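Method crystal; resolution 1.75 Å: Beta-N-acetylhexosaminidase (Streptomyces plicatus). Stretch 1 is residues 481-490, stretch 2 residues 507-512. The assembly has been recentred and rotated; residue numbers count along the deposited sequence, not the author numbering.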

# COMPACT_ATOMS: atom_id res chain seq x y z
N ASP A 481 -19.63 0.43 -8.51
CA ASP A 481 -20.67 -0.51 -8.90
C ASP A 481 -20.03 -1.86 -9.19
O ASP A 481 -19.24 -1.99 -10.13
CB ASP A 481 -21.39 -0.02 -10.16
CG ASP A 481 -22.48 -0.97 -10.61
OD1 ASP A 481 -23.45 -1.16 -9.84
OD2 ASP A 481 -22.37 -1.53 -11.72
N TRP A 482 -20.37 -2.87 -8.40
CA TRP A 482 -19.80 -4.20 -8.57
C TRP A 482 -20.01 -4.83 -9.95
O TRP A 482 -19.06 -5.33 -10.55
CB TRP A 482 -20.33 -5.15 -7.49
CG TRP A 482 -19.95 -6.57 -7.74
CD1 TRP A 482 -20.79 -7.59 -8.12
CD2 TRP A 482 -18.64 -7.13 -7.70
NE1 TRP A 482 -20.07 -8.74 -8.31
CE2 TRP A 482 -18.74 -8.49 -8.06
CE3 TRP A 482 -17.37 -6.61 -7.38
CZ2 TRP A 482 -17.63 -9.34 -8.13
CZ3 TRP A 482 -16.27 -7.46 -7.45
CH2 TRP A 482 -16.41 -8.81 -7.82
N ASP A 483 -21.24 -4.80 -10.45
CA ASP A 483 -21.52 -5.41 -11.75
C ASP A 483 -20.65 -4.89 -12.89
O ASP A 483 -20.27 -5.66 -13.77
CB ASP A 483 -23.00 -5.27 -12.12
CG ASP A 483 -23.90 -6.14 -11.26
OD1 ASP A 483 -23.42 -7.19 -10.77
OD2 ASP A 483 -25.08 -5.79 -11.09
N THR A 484 -20.33 -3.60 -12.87
CA THR A 484 -19.49 -3.04 -13.92
C THR A 484 -18.01 -3.13 -13.54
O THR A 484 -17.15 -3.27 -14.41
CB THR A 484 -19.88 -1.58 -14.25
OG1 THR A 484 -19.87 -0.79 -13.06
CG2 THR A 484 -21.26 -1.53 -14.88
N TYR A 485 -17.72 -3.05 -12.25
CA TYR A 485 -16.34 -3.15 -11.79
C TYR A 485 -15.77 -4.53 -12.09
O TYR A 485 -14.62 -4.66 -12.53
CB TYR A 485 -16.23 -2.90 -10.28
CG TYR A 485 -14.85 -3.18 -9.73
CD1 TYR A 485 -13.78 -2.33 -10.01
CD2 TYR A 485 -14.59 -4.34 -8.99
CE1 TYR A 485 -12.48 -2.62 -9.58
CE2 TYR A 485 -13.30 -4.64 -8.55
CZ TYR A 485 -12.25 -3.78 -8.85
OH TYR A 485 -10.97 -4.08 -8.45
N LYS A 486 -16.56 -5.57 -11.86
CA LYS A 486 -16.09 -6.93 -12.09
C LYS A 486 -15.65 -7.16 -13.53
O LYS A 486 -14.82 -8.03 -13.79
CB LYS A 486 -17.15 -7.96 -11.68
CG LYS A 486 -18.37 -8.03 -12.57
CD LYS A 486 -19.36 -9.05 -12.01
CE LYS A 486 -20.59 -9.18 -12.89
NZ LYS A 486 -21.56 -10.17 -12.33
N VAL A 487 -16.20 -6.39 -14.46
CA VAL A 487 -15.82 -6.52 -15.86
C VAL A 487 -14.44 -5.91 -16.06
O VAL A 487 -13.62 -6.45 -16.81
CB VAL A 487 -16.83 -5.82 -16.80
CG1 VAL A 487 -16.32 -5.87 -18.23
CG2 VAL A 487 -18.19 -6.49 -16.70
N ARG A 488 -14.19 -4.80 -15.39
CA ARG A 488 -12.89 -4.14 -15.49
C ARG A 488 -11.84 -4.99 -14.77
O ARG A 488 -10.68 -5.02 -15.19
CB ARG A 488 -12.96 -2.73 -14.88
CG ARG A 488 -13.77 -1.76 -15.73
CD ARG A 488 -13.71 -0.32 -15.22
NE ARG A 488 -14.59 -0.08 -14.07
CZ ARG A 488 -14.16 0.18 -12.84
NH1 ARG A 488 -12.85 0.23 -12.59
NH2 ARG A 488 -15.03 0.40 -11.86
N LEU A 489 -12.25 -5.68 -13.71
CA LEU A 489 -11.32 -6.54 -12.98
C LEU A 489 -11.04 -7.78 -13.81
O LEU A 489 -9.90 -8.24 -13.90
CB LEU A 489 -11.90 -6.94 -11.62
CG LEU A 489 -10.98 -7.76 -10.71
CD1 LEU A 489 -9.73 -6.95 -10.38
CD2 LEU A 489 -11.72 -8.13 -9.43
N ALA A 490 -12.08 -8.33 -14.43
CA ALA A 490 -11.93 -9.52 -15.26
C ALA A 490 -10.92 -9.28 -16.37
O ALA A 490 -10.17 -10.18 -16.75
CB ALA A 490 -13.28 -9.91 -15.87
N PRO A 507 -14.73 -17.11 -8.63
CA PRO A 507 -15.87 -17.45 -9.48
C PRO A 507 -16.84 -16.27 -9.63
O PRO A 507 -17.73 -16.30 -10.48
CB PRO A 507 -16.49 -18.65 -8.76
CG PRO A 507 -16.17 -18.37 -7.32
CD PRO A 507 -14.73 -17.91 -7.39
N GLN A 508 -16.66 -15.24 -8.81
CA GLN A 508 -17.52 -14.06 -8.86
C GLN A 508 -17.13 -13.13 -10.00
O GLN A 508 -17.88 -12.21 -10.35
CB GLN A 508 -17.42 -13.26 -7.56
CG GLN A 508 -17.68 -14.02 -6.27
CD GLN A 508 -17.66 -13.11 -5.06
OE1 GLN A 508 -16.85 -12.19 -4.99
NE2 GLN A 508 -18.55 -13.36 -4.10
N VAL A 509 -15.96 -13.36 -10.58
CA VAL A 509 -15.45 -12.52 -11.66
C VAL A 509 -15.43 -13.25 -13.00
O VAL A 509 -14.90 -14.36 -13.10
CB VAL A 509 -14.02 -12.04 -11.32
CG1 VAL A 509 -13.49 -11.13 -12.41
CG2 VAL A 509 -14.02 -11.33 -9.97
N PRO A 510 -15.99 -12.63 -14.05
CA PRO A 510 -16.04 -13.23 -15.40
C PRO A 510 -14.74 -13.02 -16.17
O PRO A 510 -14.72 -12.36 -17.21
CB PRO A 510 -17.21 -12.51 -16.04
CG PRO A 510 -17.06 -11.13 -15.49
CD PRO A 510 -16.73 -11.36 -14.02
N TRP A 511 -13.66 -13.62 -15.66
CA TRP A 511 -12.32 -13.51 -16.24
C TRP A 511 -12.21 -13.55 -17.76
O TRP A 511 -12.79 -14.42 -18.41
CB TRP A 511 -11.42 -14.58 -15.63
CG TRP A 511 -11.39 -14.51 -14.14
CD1 TRP A 511 -11.98 -15.38 -13.27
CD2 TRP A 511 -10.80 -13.48 -13.35
NE1 TRP A 511 -11.79 -14.95 -11.98
CE2 TRP A 511 -11.07 -13.79 -12.00
CE3 TRP A 511 -10.08 -12.32 -13.65
CZ2 TRP A 511 -10.64 -12.97 -10.95
CZ3 TRP A 511 -9.65 -11.51 -12.61
CH2 TRP A 511 -9.93 -11.84 -11.27
N THR A 512 -11.45 -12.61 -18.30
CA THR A 512 -11.23 -12.51 -19.74
C THR A 512 -10.06 -13.41 -20.13
O THR A 512 -9.31 -13.83 -19.22
CB THR A 512 -10.89 -11.05 -20.16
OG1 THR A 512 -11.98 -10.19 -19.80
CG2 THR A 512 -10.65 -10.96 -21.66
OXT THR A 512 -9.89 -13.67 -21.34
O HOH W 1 -20.41 -11.50 -9.40
O HOH W 2 -20.08 -12.70 -12.98
O HOH W 3 -13.73 -8.15 -19.03

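Residues 482-490 form a helix, preceded by Asp481 at the N-cap, whose OD2 accepts from Thr484 N at 3.1 Å. Residues 507-512 have no regular secondary structure and run along the helix, with CA atoms 5.6 Å apart at Lys486 and Val509 and 4.1 Å apart at Ala490 and Trp511. The one direct hydrogen bond between the stretches is from Thr512 N to Ala490 O, 3.2 Å and nearly linear.

The close approach at Ala490 suits its small side chain: CB lies 3.1 Å from Pro510 O and 3.7 Å from Val509 CG1. Val509 is buried, and its two methyl groups reach different partners. CG1 packs on Ala490, whereas CG2 lies 4.0 Å from Leu489 CD2 and 4.1 Å from Trp482 CH2. Although the CA-to-CB bond of Trp511 points away from the helix, its indole returns to it, bringing CH2 within 4.2 Å of Leu489 CG.

Water extends the polar contact. Water 1 accepts from Trp482 NE1 (3.0 Å) and donates to Gln508 O (2.8 Å), giving the indole nitrogen a partner while its ring edge meets the same carbonyl. The extended Lys486 side chain places NZ 3.0 Å from the oxygen of water 2. Water 3 joins Val487 O and Thr512 OG1, each 2.8 Å from its oxygen.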